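Local coordinates for protein phosphoglycerol transferase (Streptococcus pyogenes, PDB 5U9Z) that probably transfers glycerol phosphate onto the rhamnose polysaccharide of the streptococcal cell wall, using a manganese-containing site of the alkaline phosphatase superfamily, at residues 41-46 and 202-207; 46-51 and 264-269. All coordinates share one frame; numbering follows the deposited sequence.

Contact 1: residues 41-46 and 202-207. With MN (manganese (II) ion), chain C.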
loop_
_atom_site.group_PDB
_atom_site.type_symbol
_atom_site.label_atom_id
_atom_site.label_comp_id
_atom_site.label_asym_id
_atom_site.label_seq_id
_atom_site.Cartn_x
_atom_site.Cartn_y
_atom_site.Cartn_z
ATOM N N ILE A 41 9.043 -5.101 -1.949
ATOM C CA ILE A 41 8.643 -4.117 -2.947
ATOM C C ILE A 41 7.215 -3.694 -2.623
ATOM O O ILE A 41 6.278 -4.490 -2.769
ATOM C CB ILE A 41 8.743 -4.679 -4.372
ATOM C CG1 ILE A 41 10.165 -5.183 -4.649
ATOM C CG2 ILE A 41 8.346 -3.618 -5.394
ATOM C CD1 ILE A 41 10.288 -6.005 -5.906
ATOM N N TYR A 42 7.044 -2.452 -2.168
ATOM C CA TYR A 42 5.718 -1.857 -2.023
ATOM C C TYR A 42 5.348 -1.214 -3.355
ATOM O O TYR A 42 5.987 -0.251 -3.788
ATOM C CB TYR A 42 5.687 -0.842 -0.884
ATOM C CG TYR A 42 5.525 -1.455 0.493
ATOM C CD1 TYR A 42 5.800 -2.799 0.716
ATOM C CD2 TYR A 42 5.086 -0.691 1.567
ATOM C CE1 TYR A 42 5.652 -3.358 1.969
ATOM C CE2 TYR A 42 4.934 -1.245 2.824
ATOM C CZ TYR A 42 5.220 -2.580 3.017
ATOM O OH TYR A 42 5.073 -3.144 4.262
ATOM N N LEU A 43 4.321 -1.754 -4.004
ATOM C CA LEU A 43 3.986 -1.411 -5.384
ATOM C C LEU A 43 2.567 -0.849 -5.420
ATOM O O LEU A 43 1.587 -1.603 -5.387
ATOM C CB LEU A 43 4.138 -2.640 -6.278
ATOM C CG LEU A 43 4.069 -2.484 -7.796
ATOM C CD1 LEU A 43 4.970 -1.373 -8.297
ATOM C CD2 LEU A 43 4.466 -3.807 -8.438
ATOM N N LEU A 44 2.465 0.477 -5.483
ATOM C CA LEU A 44 1.185 1.168 -5.589
ATOM C C LEU A 44 0.816 1.250 -7.066
ATOM O O LEU A 44 1.432 2.005 -7.825
ATOM C CB LEU A 44 1.274 2.557 -4.957
ATOM C CG LEU A 44 -0.017 3.353 -4.741
ATOM C CD1 LEU A 44 0.246 4.514 -3.788
ATOM C CD2 LEU A 44 -0.593 3.881 -6.045
ATOM N N SER A 45 -0.184 0.468 -7.473
ATOM C CA SER A 45 -0.653 0.457 -8.858
ATOM C C SER A 45 -1.768 1.490 -8.984
ATOM O O SER A 45 -2.912 1.241 -8.593
ATOM C CB SER A 45 -1.124 -0.937 -9.253
ATOM O OG SER A 45 -1.436 -1.004 -10.636
ATOM N N GLU A 46 -1.430 2.650 -9.543
ATOM C CA GLU A 46 -2.337 3.792 -9.590
ATOM C C GLU A 46 -3.681 3.414 -10.201
ATOM O O GLU A 46 -3.746 2.896 -11.320
ATOM C CB GLU A 46 -1.682 4.926 -10.388
ATOM C CG GLU A 46 -2.589 6.114 -10.698
ATOM C CD GLU A 46 -3.153 6.758 -9.453
ATOM O OE1 GLU A 46 -4.392 6.773 -9.294
ATOM O OE2 GLU A 46 -2.353 7.240 -8.628
ATOM N N VAL A 202 7.241 2.047 -4.651
ATOM C CA VAL A 202 6.932 2.299 -6.052
ATOM C C VAL A 202 5.538 2.904 -6.154
ATOM O O VAL A 202 4.600 2.445 -5.493
ATOM C CB VAL A 202 7.025 1.001 -6.883
ATOM C CG1 VAL A 202 6.867 1.297 -8.367
ATOM C CG2 VAL A 202 8.347 0.290 -6.618
ATOM N N ILE A 203 5.409 3.933 -6.989
ATOM C CA ILE A 203 4.131 4.572 -7.287
ATOM C C ILE A 203 4.051 4.715 -8.801
ATOM O O ILE A 203 4.746 5.555 -9.386
ATOM C CB ILE A 203 3.985 5.940 -6.602
ATOM C CG1 ILE A 203 4.267 5.827 -5.104
ATOM C CG2 ILE A 203 2.588 6.515 -6.837
ATOM C CD1 ILE A 203 5.709 6.122 -4.727
ATOM N N THR A 204 3.207 3.905 -9.435
ATOM C CA THR A 204 3.087 3.904 -10.885
ATOM C C THR A 204 2.330 5.144 -11.363
ATOM O O THR A 204 1.834 5.951 -10.569
ATOM C CB THR A 204 2.385 2.632 -11.361
ATOM O OG1 THR A 204 1.008 2.670 -10.966
ATOM C CG2 THR A 204 3.046 1.392 -10.771
HETATM N N MSE A 205 2.243 5.297 -12.684
HETATM C CA MSE A 205 1.554 6.437 -13.292
HETATM C C MSE A 205 0.743 6.088 -14.542
HETATM O O MSE A 205 -0.039 6.911 -15.019
HETATM C CB MSE A 205 2.566 7.530 -13.655
HETATM C CG MSE A 205 2.842 8.516 -12.538
HETATM SE SE MSE A 205 1.302 9.651 -12.109
HETATM C CE MSE A 205 1.414 10.929 -13.580
ATOM N N GLN A 206 0.918 4.876 -15.073
ATOM C CA GLN A 206 0.307 4.533 -16.356
ATOM C C GLN A 206 -1.197 4.787 -16.354
ATOM O O GLN A 206 -1.743 5.362 -17.301
ATOM C CB GLN A 206 0.591 3.070 -16.702
ATOM C CG GLN A 206 0.049 2.649 -18.068
ATOM C CD GLN A 206 0.213 1.169 -18.334
ATOM O OE1 GLN A 206 1.327 0.675 -18.506
ATOM N NE2 GLN A 206 -0.901 0.450 -18.364
ATOM N N ASN A 207 -1.890 4.347 -15.302
ATOM C CA ASN A 207 -3.346 4.368 -15.272
ATOM C C ASN A 207 -3.894 5.572 -14.523
ATOM O O ASN A 207 -5.030 5.532 -14.038
ATOM C CB ASN A 207 -3.869 3.072 -14.659
ATOM C CG ASN A 207 -3.392 1.854 -15.407
ATOM O OD1 ASN A 207 -3.206 1.898 -16.624
ATOM N ND2 ASN A 207 -3.171 0.761 -14.687
HETATM MN MN MN C . -3.895 7.637 -7.233
HETATM O O HOH W 1 -2.428 0.693 -12.385
HETATM O O HOH W 2 0.217 8.130 -9.118
HETATM O O HOH W 3 -4.140 9.762 -8.057
#
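Val202 N donates to Tyr42 O at 2.8 Å, Leu44 N to Val202 O, and Thr204 N to Leu44 O, the alternating ladder of two parallel strands. One step further along, a side chain takes the place of the backbone acceptor: Glu46 N donates to Thr204 OG1 at 2.8 Å and 168°, nearly straight. Thr204 can do this because its hydroxyl stands between its own backbone N and carbonyl carbon (chi1 69°), leaving the methyl CG2 close to Leu44 O.

Apolar branches pair on both faces of these two strands. Leu43 and Val202 lie side by side on one, CD1 of Leu43 pressed against Val202 CG1 at 3.3 Å, tighter than usual, while Leu44 CD2 meets Ile203 CG2 on the other.

Water completes the polar end. One molecule bridges Ser45 OG and Glu46 O; Asn207 ND2 bonds Thr244. A second donates to Thr204 O (3.1 Å) and Glu46 OE2 (2.8 Å), steadying the carboxylate. Bent at chi2 (58°), Glu46 grips manganese with both oxygens, OE1 at 2.3 Å and OE2 at 2.1 Å. A metal ligand just beyond the C-terminal end of a central parallel strand is characteristic of the alkaline phosphatase fold.

Contact 2: residues 46-51 and 264-269. With MN (manganese (II) ion), chain C.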
loop_
_atom_site.group_PDB
_atom_site.type_symbol
_atom_site.label_atom_id
_atom_site.label_comp_id
_atom_site.label_asym_id
_atom_site.label_seq_id
_atom_site.Cartn_x
_atom_site.Cartn_y
_atom_site.Cartn_z
ATOM N N GLU A 46 -1.430 2.650 -9.543
ATOM C CA GLU A 46 -2.337 3.792 -9.590
ATOM C C GLU A 46 -3.681 3.414 -10.201
ATOM O O GLU A 46 -3.746 2.896 -11.320
ATOM C CB GLU A 46 -1.682 4.926 -10.388
ATOM C CG GLU A 46 -2.589 6.114 -10.698
ATOM C CD GLU A 46 -3.153 6.758 -9.453
ATOM O OE1 GLU A 46 -4.392 6.773 -9.294
ATOM O OE2 GLU A 46 -2.353 7.240 -8.628
ATOM N N SER A 47 -4.751 3.664 -9.444
ATOM C CA SER A 47 -6.135 3.557 -9.913
ATOM C C SER A 47 -6.528 2.141 -10.334
ATOM O O SER A 47 -7.492 1.970 -11.087
ATOM C CB SER A 47 -6.398 4.529 -11.070
ATOM O OG SER A 47 -6.260 5.880 -10.656
ATOM N N LEU A 48 -5.835 1.109 -9.851
ATOM C CA LEU A 48 -6.117 -0.265 -10.259
ATOM C C LEU A 48 -7.225 -0.849 -9.389
ATOM O O LEU A 48 -7.087 -0.918 -8.163
ATOM C CB LEU A 48 -4.862 -1.136 -10.172
ATOM C CG LEU A 48 -5.046 -2.582 -10.652
ATOM C CD1 LEU A 48 -3.853 -3.051 -11.464
ATOM C CD2 LEU A 48 -5.283 -3.522 -9.477
ATOM N N SER A 49 -8.313 -1.282 -10.025
ATOM C CA SER A 49 -9.434 -1.882 -9.311
ATOM C C SER A 49 -10.320 -2.607 -10.313
ATOM O O SER A 49 -10.734 -2.017 -11.315
ATOM C CB SER A 49 -10.224 -0.810 -8.555
ATOM O OG SER A 49 -11.115 -1.390 -7.618
ATOM N N ASP A 50 -10.611 -3.873 -10.041
ATOM C CA ASP A 50 -11.335 -4.711 -10.993
ATOM C C ASP A 50 -12.732 -4.154 -11.248
ATOM O O ASP A 50 -13.557 -4.130 -10.320
ATOM C CB ASP A 50 -11.432 -6.143 -10.471
ATOM C CG ASP A 50 -11.890 -7.128 -11.538
ATOM O OD1 ASP A 50 -12.647 -6.724 -12.446
ATOM O OD2 ASP A 50 -11.487 -8.310 -11.470
ATOM N N PRO A 51 -13.053 -3.712 -12.470
ATOM C CA PRO A 51 -14.408 -3.196 -12.726
ATOM C C PRO A 51 -15.499 -4.250 -12.617
ATOM O O PRO A 51 -16.683 -3.890 -12.664
ATOM C CB PRO A 51 -14.314 -2.635 -14.152
ATOM C CG PRO A 51 -13.145 -3.319 -14.765
ATOM C CD PRO A 51 -12.183 -3.582 -13.654
ATOM N N VAL A 264 6.384 -9.006 -2.742
ATOM C CA VAL A 264 5.756 -7.842 -3.357
ATOM C C VAL A 264 4.422 -7.590 -2.668
ATOM O O VAL A 264 3.617 -8.514 -2.502
ATOM C CB VAL A 264 5.555 -8.043 -4.870
ATOM C CG1 VAL A 264 4.837 -6.846 -5.486
ATOM C CG2 VAL A 264 6.894 -8.268 -5.554
ATOM N N VAL A 265 4.193 -6.340 -2.271
ATOM C CA VAL A 265 2.903 -5.885 -1.764
ATOM C C VAL A 265 2.293 -5.025 -2.865
ATOM O O VAL A 265 2.706 -3.880 -3.078
ATOM C CB VAL A 265 3.034 -5.113 -0.445
ATOM C CG1 VAL A 265 1.682 -4.555 -0.017
ATOM C CG2 VAL A 265 3.597 -6.016 0.646
ATOM N N PHE A 266 1.309 -5.583 -3.565
ATOM C CA PHE A 266 0.676 -4.962 -4.722
ATOM C C PHE A 266 -0.737 -4.524 -4.359
ATOM O O PHE A 266 -1.482 -5.278 -3.725
ATOM C CB PHE A 266 0.638 -5.958 -5.886
ATOM C CG PHE A 266 0.170 -5.378 -7.194
ATOM C CD1 PHE A 266 -1.177 -5.341 -7.515
ATOM C CD2 PHE A 266 1.084 -4.909 -8.123
ATOM C CE1 PHE A 266 -1.604 -4.824 -8.728
ATOM C CE2 PHE A 266 0.665 -4.391 -9.336
ATOM C CZ PHE A 266 -0.679 -4.351 -9.640
ATOM N N TYR A 267 -1.111 -3.314 -4.768
ATOM C CA TYR A 267 -2.427 -2.805 -4.405
ATOM C C TYR A 267 -2.755 -1.572 -5.231
ATOM O O TYR A 267 -1.868 -0.789 -5.588
ATOM C CB TYR A 267 -2.502 -2.461 -2.911
ATOM C CG TYR A 267 -1.714 -1.227 -2.526
ATOM C CD1 TYR A 267 -0.335 -1.281 -2.361
ATOM C CD2 TYR A 267 -2.350 -0.009 -2.320
ATOM C CE1 TYR A 267 0.387 -0.156 -2.008
ATOM C CE2 TYR A 267 -1.637 1.120 -1.963
ATOM C CZ TYR A 267 -0.269 1.041 -1.808
ATOM O OH TYR A 267 0.447 2.164 -1.455
ATOM N N GLY A 268 -4.043 -1.406 -5.522
ATOM C CA GLY A 268 -4.540 -0.164 -6.084
ATOM C C GLY A 268 -4.873 0.811 -4.966
ATOM O O GLY A 268 -5.443 0.436 -3.944
ATOM N N ASP A 269 -4.488 2.073 -5.164
ATOM C CA ASP A 269 -4.713 3.054 -4.108
ATOM C C ASP A 269 -6.182 3.457 -4.017
ATOM O O ASP A 269 -6.677 3.730 -2.917
ATOM C CB ASP A 269 -3.815 4.278 -4.317
ATOM C CG ASP A 269 -4.014 4.939 -5.661
ATOM O OD1 ASP A 269 -4.507 4.273 -6.592
ATOM O OD2 ASP A 269 -3.671 6.137 -5.783
HETATM MN MN MN C . -3.895 7.637 -7.233
HETATM O O HOH W 3 -4.140 9.762 -8.057
#
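The carboxylates of Glu46 and Asp269 meet obliquely around manganese, their planes 80° apart. Glu46 OE2 and Asp269 OD2 come within 3.3 Å, a closeness that the shared cation would be expected to make tolerable by offsetting their negative charge. Asp269 binds the metal through OD2 alone, at 2.1 Å. Its other oxygen faces the neighbouring loop: Ser47 N donates to Asp269 OD1 at 2.9 Å and 171°, meeting the oxygen nearly head-on. One short acid thus serves metal and backbone together, and the bond to Ser47 helps fix the rotation of the carboxylate. Ser47 also has a hydroxyl small enough to turn back on its neighbour, where OG donates to Glu46 OE1 in a very short bond of 2.5 Å.

Farther from the metal, Leu48 and Phe266 cross at about a right angle. With CG opposite its backbone N (chi1 -177°), Leu48 sends CD1 to the ring edge, in the ring plane and 3.9 Å from Phe266 CZ. Between these two pairs the backbones close in: Gly268 CA makes a CA-H...O contact with Leu48 O at 3.4 Å, an approach that the missing side chain of Gly268 allows.

Helices 65-73 and 228-256 also pack on Leu48, through Ile67 and through Leu241 and Thr244, while Phe266 leans on Leu43 and Ser45 of strand 39-45, the neighbour of strand 262-268 in the central sheet.

In the fold
Glu46 belongs to both contacts, whose centres lie 8 Å apart: it ends 41-46, beside 202-207, and begins 46-51, which reaches 264-269. Strand 39-45 runs between strands 199-203 and 262-268, and probable hydrogen bonds from Leu43 N to Val265 O and from Ser45 N to Tyr267 O, both 2.8 Å, tie contact 1 to contact 2. The turns following strands 39-45 and 262-268 bring Glu46 and Asp269 together at manganese. Thr88, His270 and a water 2.3 Å from the metal complete the site. Contact 1 holds the backbone N of Glu46 through Thr204 and its carboxylate through a water, and contact 2 sets it against its fellow acidic ligand, consistent with the metal centre of a sulfatase-like transferase.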